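Local atomic coordinates of kelch repeat and BTB domain-containing protein A55 (Vaccinia virus WR, PDB entry 6I2M), a protein that probably acts as a substrate-specific adapter of CUL3-containing E3 ubiquitin ligases that send host proteins for degradation, its BTB domain binding CUL3. Residues Ser24-Asp29 / Glu61-His66; Tyr69-Asp74 / Lys92-Thr97; Ser43-Ile48 / Ala98-Ile103. All coordinates share one frame; numbering follows the deposited sequence.

Interaction 1: Ser24-Asp29 / Glu61-His66; sequences SIVIND and EVNLSH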
# COMPACT_ATOMS: atom_id res chain seq x y z
N SER A 24 -6.38 14.39 13.01
CA SER A 24 -7.42 15.20 12.37
C SER A 24 -6.82 16.49 11.80
O SER A 24 -6.05 17.17 12.48
CB SER A 24 -8.53 15.53 13.36
OG SER A 24 -9.10 14.36 13.94
N ILE A 25 -7.17 16.80 10.54
CA ILE A 25 -6.70 18.01 9.85
C ILE A 25 -7.83 19.03 9.79
O ILE A 25 -8.92 18.72 9.29
CB ILE A 25 -6.07 17.68 8.46
CG1 ILE A 25 -4.83 16.77 8.62
CG2 ILE A 25 -5.70 18.97 7.69
CD1 ILE A 25 -4.59 15.79 7.49
N VAL A 26 -7.58 20.23 10.34
CA VAL A 26 -8.55 21.33 10.41
C VAL A 26 -8.20 22.46 9.44
O VAL A 26 -7.12 23.06 9.52
CB VAL A 26 -8.75 21.82 11.88
CG1 VAL A 26 -9.61 23.08 11.94
CG2 VAL A 26 -9.34 20.72 12.75
N ILE A 27 -9.13 22.75 8.51
CA ILE A 27 -9.05 23.82 7.52
C ILE A 27 -10.29 24.70 7.74
O ILE A 27 -11.39 24.34 7.29
CB ILE A 27 -8.90 23.29 6.06
CG1 ILE A 27 -7.69 22.35 5.91
CG2 ILE A 27 -8.81 24.45 5.05
CD1 ILE A 27 -8.00 21.08 5.16
N ASN A 28 -10.11 25.81 8.48
CA ASN A 28 -11.13 26.79 8.86
C ASN A 28 -12.26 26.16 9.71
O ASN A 28 -12.22 26.29 10.94
CB ASN A 28 -11.68 27.57 7.65
CG ASN A 28 -10.64 28.39 6.93
OD1 ASN A 28 -10.05 29.33 7.48
ND2 ASN A 28 -10.42 28.07 5.66
N ASP A 29 -13.23 25.47 9.07
CA ASP A 29 -14.36 24.82 9.74
C ASP A 29 -14.54 23.35 9.34
O ASP A 29 -15.36 22.64 9.93
CB ASP A 29 -15.66 25.61 9.48
CG ASP A 29 -15.67 27.01 10.08
OD1 ASP A 29 -15.66 27.13 11.32
OD2 ASP A 29 -15.69 27.98 9.30
N GLU A 61 -4.69 17.07 16.65
CA GLU A 61 -5.21 18.08 15.72
C GLU A 61 -4.10 18.90 15.03
O GLU A 61 -3.21 19.42 15.71
CB GLU A 61 -6.19 19.00 16.45
CG GLU A 61 -7.12 19.79 15.55
CD GLU A 61 -8.01 20.78 16.28
OE1 GLU A 61 -8.96 20.33 16.96
OE2 GLU A 61 -7.75 22.00 16.17
N VAL A 62 -4.19 19.03 13.69
CA VAL A 62 -3.25 19.81 12.85
C VAL A 62 -4.05 20.89 12.10
O VAL A 62 -4.99 20.56 11.38
CB VAL A 62 -2.42 18.92 11.88
CG1 VAL A 62 -1.46 19.76 11.04
CG2 VAL A 62 -1.65 17.84 12.63
N ASN A 63 -3.68 22.17 12.28
CA ASN A 63 -4.35 23.30 11.64
C ASN A 63 -3.63 23.77 10.37
O ASN A 63 -2.53 24.32 10.45
CB ASN A 63 -4.57 24.45 12.64
CG ASN A 63 -5.48 25.56 12.17
OD1 ASN A 63 -6.38 25.37 11.33
ND2 ASN A 63 -5.29 26.75 12.72
N LEU A 64 -4.27 23.55 9.21
CA LEU A 64 -3.74 23.94 7.90
C LEU A 64 -4.77 24.81 7.14
O LEU A 64 -5.08 24.55 5.98
CB LEU A 64 -3.34 22.69 7.07
CG LEU A 64 -2.15 21.86 7.58
CD1 LEU A 64 -2.19 20.46 7.01
CD2 LEU A 64 -0.82 22.52 7.26
N SER A 65 -5.29 25.85 7.82
CA SER A 65 -6.29 26.78 7.31
C SER A 65 -5.80 27.68 6.16
O SER A 65 -6.63 28.20 5.41
CB SER A 65 -6.87 27.63 8.44
OG SER A 65 -7.59 26.82 9.36
N HIS A 66 -4.47 27.86 6.03
CA HIS A 66 -3.85 28.69 4.98
C HIS A 66 -3.82 28.00 3.60
O HIS A 66 -3.45 28.63 2.61
CB HIS A 66 -2.46 29.17 5.41
CG HIS A 66 -1.44 28.07 5.55
ND1 HIS A 66 -1.41 27.25 6.66
CD2 HIS A 66 -0.45 27.71 4.70
CE1 HIS A 66 -0.41 26.41 6.45
NE2 HIS A 66 0.19 26.65 5.29
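V26 lays its CG2 methyl over the aliphatic part of E61, with V26 CG2 3.7 Å from E61 CG. The two side chains cross obliquely on the same sheet face. V26 puts CG1 anti to the backbone N (chi1 173°), so CG2 lies beside that nitrogen and meets E61, whose chain runs extended from CB through CG to CD. The carboxylate has its own partner, E61 OE1 being in a salt bridge with R31.

Beneath this overlap, strands 24-27 and 61-63 run parallel in the sheet of the BTB domain. V26 is gripped through both backbone polar atoms: V26 N donates to V62 O at 2.8 Å in a nearly straight bond (176° at the hydrogen), and V26 O receives L64 N at 2.9 Å, in the carbonyl plane. V62 N reaches S24 O at 2.9 Å, nearly along the C=O axis.

On the face of I25 and V62, I25 CG2, anti to its backbone N, touches L64 CD1 at 3.9 Å, just past the strand, and I25 also rests on F46 and I76 of the covering helices. Past the strand end a side chain replaces the backbone acceptor: S65 OG accepts a hydrogen bond from N28 N at 2.9 Å.

The chemistry thus divides by face: the side of I25 and V62, extended by L64, is buried and apolar, whereas the E61 side combines methyl packing with a carboxylate whose charge R31 probably offsets, consistent with a boundary toward solvent.

Interaction 2: Tyr69-Asp74 / Lys92-Thr97; sequences YQSVND and KYILST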
# COMPACT_ATOMS: atom_id res chain seq x y z
N TYR A 69 -9.05 23.64 1.00
CA TYR A 69 -9.69 22.43 1.53
C TYR A 69 -9.81 21.29 0.52
O TYR A 69 -9.36 20.19 0.80
CB TYR A 69 -11.06 22.73 2.19
CG TYR A 69 -11.89 21.49 2.47
CD1 TYR A 69 -11.49 20.57 3.44
CD2 TYR A 69 -13.06 21.23 1.76
CE1 TYR A 69 -12.23 19.41 3.68
CE2 TYR A 69 -13.81 20.09 2.00
CZ TYR A 69 -13.40 19.18 2.97
OH TYR A 69 -14.14 18.05 3.22
N GLN A 70 -10.46 21.55 -0.64
CA GLN A 70 -10.67 20.56 -1.70
C GLN A 70 -9.34 20.00 -2.23
O GLN A 70 -9.28 18.83 -2.59
CB GLN A 70 -11.55 21.13 -2.84
CG GLN A 70 -12.13 20.09 -3.81
CD GLN A 70 -13.03 19.05 -3.17
OE1 GLN A 70 -13.87 19.35 -2.31
NE2 GLN A 70 -12.87 17.80 -3.58
N SER A 71 -8.28 20.83 -2.21
CA SER A 71 -6.93 20.46 -2.61
C SER A 71 -6.34 19.47 -1.59
O SER A 71 -5.90 18.40 -2.00
CB SER A 71 -6.05 21.71 -2.72
OG SER A 71 -4.73 21.38 -3.11
N VAL A 72 -6.38 19.81 -0.28
CA VAL A 72 -5.88 18.98 0.83
C VAL A 72 -6.64 17.63 0.87
O VAL A 72 -6.00 16.58 0.94
CB VAL A 72 -5.89 19.72 2.21
CG1 VAL A 72 -5.47 18.80 3.35
CG2 VAL A 72 -5.01 20.95 2.18
N ASN A 73 -7.99 17.68 0.78
CA ASN A 73 -8.88 16.51 0.80
C ASN A 73 -8.56 15.51 -0.32
O ASN A 73 -8.46 14.31 -0.05
CB ASN A 73 -10.35 16.94 0.74
CG ASN A 73 -11.33 15.81 0.99
OD1 ASN A 73 -11.58 15.41 2.13
ND2 ASN A 73 -11.90 15.28 -0.08
N ASP A 74 -8.37 16.00 -1.56
CA ASP A 74 -8.04 15.18 -2.73
C ASP A 74 -6.62 14.62 -2.65
O ASP A 74 -6.37 13.53 -3.15
CB ASP A 74 -8.26 15.95 -4.04
CG ASP A 74 -9.71 16.20 -4.40
OD1 ASP A 74 -10.61 15.66 -3.71
OD2 ASP A 74 -9.96 16.94 -5.38
N LYS A 92 -3.67 23.81 -10.63
CA LYS A 92 -2.97 25.02 -10.22
C LYS A 92 -2.86 25.07 -8.69
O LYS A 92 -1.80 25.41 -8.16
CB LYS A 92 -3.73 26.25 -10.75
CG LYS A 92 -2.92 27.54 -10.79
CD LYS A 92 -3.77 28.69 -11.32
CE LYS A 92 -3.01 29.99 -11.34
NZ LYS A 92 -3.85 31.11 -11.85
N TYR A 93 -3.95 24.70 -7.98
CA TYR A 93 -4.02 24.72 -6.52
C TYR A 93 -3.53 23.42 -5.86
O TYR A 93 -3.02 23.49 -4.74
CB TYR A 93 -5.44 25.08 -6.05
CG TYR A 93 -5.97 26.36 -6.67
CD1 TYR A 93 -5.59 27.61 -6.18
CD2 TYR A 93 -6.85 26.32 -7.75
CE1 TYR A 93 -6.07 28.79 -6.75
CE2 TYR A 93 -7.33 27.50 -8.33
CZ TYR A 93 -6.93 28.73 -7.83
OH TYR A 93 -7.41 29.88 -8.40
N ILE A 94 -3.65 22.27 -6.55
CA ILE A 94 -3.19 20.96 -6.04
C ILE A 94 -1.65 20.92 -5.99
O ILE A 94 -1.10 20.40 -5.01
CB ILE A 94 -3.84 19.75 -6.78
CG1 ILE A 94 -5.38 19.78 -6.65
CG2 ILE A 94 -3.29 18.40 -6.26
CD1 ILE A 94 -6.16 18.94 -7.66
N LEU A 95 -0.97 21.50 -7.00
CA LEU A 95 0.49 21.56 -7.06
C LEU A 95 1.09 22.42 -5.94
O LEU A 95 2.09 22.01 -5.34
CB LEU A 95 0.96 22.05 -8.45
CG LEU A 95 2.47 22.16 -8.70
CD1 LEU A 95 3.12 20.79 -8.84
CD2 LEU A 95 2.76 22.98 -9.93
N SER A 96 0.47 23.58 -5.63
CA SER A 96 0.89 24.52 -4.58
C SER A 96 0.88 23.87 -3.19
O SER A 96 1.83 24.04 -2.43
CB SER A 96 -0.01 25.75 -4.56
OG SER A 96 0.15 26.53 -5.73
N THR A 97 -0.20 23.13 -2.88
CA THR A 97 -0.39 22.42 -1.61
C THR A 97 0.56 21.22 -1.52
O THR A 97 1.12 20.97 -0.45
CB THR A 97 -1.87 22.05 -1.42
OG1 THR A 97 -2.70 23.14 -1.81
CG2 THR A 97 -2.18 21.64 0.00
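S71 and T97 stand tip to tip between two helices whose short axes cross at -67° and approach to 9.0 Å. The S71 CB bond points toward helix segment 92-97, and chi1 of -180° sets OG anti to its own backbone N, projecting it into the gap. There it donates to Y93 O at 3.2 Å. The approach is markedly off-axis: the C=O...donor angle is 102°, and OG stands above the carbonyl plane instead of on a lone pair.

T97 comes to the same oxygen from within its own helix. With OG1 anti to the carbonyl carbon, T97 OG1 donates to Y93 O at 3.0 Å, this time in the carbonyl plane. Two hydroxyls therefore grip one backbone oxygen from different directions, while S71 OG and T97 OG1 are themselves 3.0 Å apart.

The other branch of T97 is apolar. Its CG2, anti to the backbone N, meets V72 CG2 at 3.6 Å, the two side chains crossing at about a right angle. I94 flanks the hydroxyl cluster, with I94 CG1 3.9 Å from S71 OG.

The small S71 side chain is consistent with the close approach of backbones here, S71 CA and I94 CA being 5.1 Å apart. Within the BTB domain, helix 69-79 thus lies between strand 30-34, which Y69 and N73 touch through I32, and helix 91-101, whose I94 and L95 pack against C110 of helix 104-116.

Interaction 3: Ser43-Ile48 / Ala98-Ile103; sequences SEYFSI and ADFLQI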
# COMPACT_ATOMS: atom_id res chain seq x y z
N SER A 43 3.73 12.00 2.42
CA SER A 43 4.10 13.39 2.66
C SER A 43 5.20 13.46 3.71
O SER A 43 5.04 12.91 4.80
CB SER A 43 2.88 14.20 3.08
OG SER A 43 3.22 15.50 3.55
N GLU A 44 6.32 14.13 3.38
CA GLU A 44 7.45 14.27 4.29
C GLU A 44 7.23 15.34 5.37
O GLU A 44 7.95 15.36 6.36
CB GLU A 44 8.76 14.48 3.52
CG GLU A 44 9.97 13.84 4.19
CD GLU A 44 11.21 13.75 3.33
OE1 GLU A 44 11.19 13.04 2.30
OE2 GLU A 44 12.23 14.39 3.70
N TYR A 45 6.21 16.22 5.18
CA TYR A 45 5.83 17.27 6.13
C TYR A 45 5.34 16.61 7.43
O TYR A 45 5.82 16.97 8.50
CB TYR A 45 4.73 18.18 5.55
CG TYR A 45 4.31 19.32 6.46
CD1 TYR A 45 3.21 19.19 7.31
CD2 TYR A 45 4.99 20.53 6.46
CE1 TYR A 45 2.82 20.23 8.16
CE2 TYR A 45 4.61 21.58 7.30
CZ TYR A 45 3.52 21.42 8.15
OH TYR A 45 3.14 22.45 8.97
N PHE A 46 4.41 15.63 7.30
CA PHE A 46 3.85 14.87 8.42
C PHE A 46 4.91 13.97 9.06
O PHE A 46 4.87 13.76 10.27
CB PHE A 46 2.64 14.04 7.96
CG PHE A 46 1.44 14.86 7.54
CD1 PHE A 46 1.22 15.17 6.20
CD2 PHE A 46 0.52 15.30 8.48
CE1 PHE A 46 0.11 15.91 5.81
CE2 PHE A 46 -0.60 16.05 8.09
CZ PHE A 46 -0.80 16.35 6.76
N SER A 47 5.87 13.46 8.25
CA SER A 47 6.98 12.61 8.71
C SER A 47 7.88 13.39 9.67
O SER A 47 8.28 12.85 10.71
CB SER A 47 7.78 12.09 7.52
OG SER A 47 8.76 11.15 7.93
N ILE A 48 8.18 14.65 9.34
CA ILE A 48 9.00 15.53 10.18
C ILE A 48 8.15 16.07 11.35
O ILE A 48 8.69 16.29 12.43
CB ILE A 48 9.70 16.63 9.32
CG1 ILE A 48 10.77 15.99 8.41
CG2 ILE A 48 10.32 17.73 10.20
CD1 ILE A 48 11.01 16.70 7.12
N ALA A 98 0.75 20.49 -2.65
CA ALA A 98 1.65 19.34 -2.74
C ALA A 98 3.11 19.77 -2.57
O ALA A 98 3.90 18.99 -2.04
CB ALA A 98 1.47 18.63 -4.07
N ASP A 99 3.45 21.00 -3.00
CA ASP A 99 4.78 21.58 -2.88
C ASP A 99 5.10 21.95 -1.43
O ASP A 99 6.23 21.76 -0.99
CB ASP A 99 4.93 22.80 -3.80
CG ASP A 99 6.35 23.31 -3.99
OD1 ASP A 99 7.30 22.53 -3.78
OD2 ASP A 99 6.51 24.49 -4.37
N PHE A 100 4.09 22.46 -0.69
CA PHE A 100 4.20 22.83 0.72
C PHE A 100 4.35 21.58 1.59
O PHE A 100 5.27 21.50 2.40
CB PHE A 100 2.98 23.67 1.16
CG PHE A 100 2.89 23.96 2.64
CD1 PHE A 100 2.12 23.16 3.48
CD2 PHE A 100 3.59 25.02 3.20
CE1 PHE A 100 2.06 23.41 4.85
CE2 PHE A 100 3.52 25.28 4.58
CZ PHE A 100 2.76 24.47 5.39
N LEU A 101 3.43 20.60 1.41
CA LEU A 101 3.43 19.34 2.16
C LEU A 101 4.54 18.37 1.71
O LEU A 101 4.79 17.38 2.39
CB LEU A 101 2.04 18.67 2.11
CG LEU A 101 0.89 19.42 2.80
CD1 LEU A 101 -0.45 19.00 2.25
CD2 LEU A 101 0.93 19.24 4.32
N GLN A 102 5.21 18.69 0.58
CA GLN A 102 6.33 17.97 -0.03
C GLN A 102 6.04 16.48 -0.29
O GLN A 102 6.77 15.60 0.17
CB GLN A 102 7.63 18.17 0.77
CG GLN A 102 8.32 19.51 0.51
CD GLN A 102 8.93 19.65 -0.87
OE1 GLN A 102 9.37 18.68 -1.50
NE2 GLN A 102 8.98 20.88 -1.37
N ILE A 103 4.97 16.22 -1.07
CA ILE A 103 4.59 14.87 -1.50
C ILE A 103 5.12 14.67 -2.93
O ILE A 103 4.65 15.31 -3.87
CB ILE A 103 3.07 14.54 -1.31
CG1 ILE A 103 2.68 13.23 -2.05
CG2 ILE A 103 2.15 15.72 -1.68
CD1 ILE A 103 1.38 12.60 -1.66
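Y45 leaves its helix with CB 3.3 Å from L101 O, the first of a series of contacts along its side chain. Chi1 of -178° places CG anti to the backbone N, and the ring extends beside the end of helix 91-101. On one flank, CD1 lies 3.8 Å from L101 CD2. Farther out, CE2 meets F100 CZ at 3.9 Å, and F100 CE1 sits over one face of the tyrosine ring, displaced toward its rim. The two rings are oblique, with planes at 38° and centroids 5.2 Å apart. At the tip, Y45 OH is hydrogen-bonded to a basic side chain of a different protein in the assembly.

L101 CD2 also reaches F46, lying 3.7 Å from F46 CE1, so this one methyl touches two aromatic rings. Its carbonyl oxygen serves the polar half of the contact: S43 OG, anti to its own backbone N, donates to L101 O at 2.7 Å from above the carbonyl plane. Y45 N adds a weak bond to the same oxygen.

L101 O, just before Q102, where positive phi takes the chain out of helix 91-101, is thereby held by the S43 hydroxyl and, weakly, by Y45 N. Apolar packing joins the two helices inside the BTB domain, while the polar tips of Y45 and E44 face the surface of that other protein, where a basic side chain forms a salt bridge with the E44 carboxylate.

How the interactions relate
All three contacts lie within the BTB/POZ domain, their centres 13 to 15 Å apart. Interaction 1 closes before interaction 2 begins, whereas the segments of interactions 1 and 3 alternate along the chain; interaction 2 falls wholly between the two segments of interaction 3. Interactions 2 and 3 share helix 91-101, their segments meeting at T97 and A98. Interaction 1 touches both: I27 CD1 of its sheet packs on V72 CG1 at 3.9 Å, and H66, beyond strand 61-63, meets F100 edge-to-face. Strand pairing, helix crossing and helix-end contact thus join into one connected part of the BTB domain, which presents residues of interactions 1 and 3 to another protein.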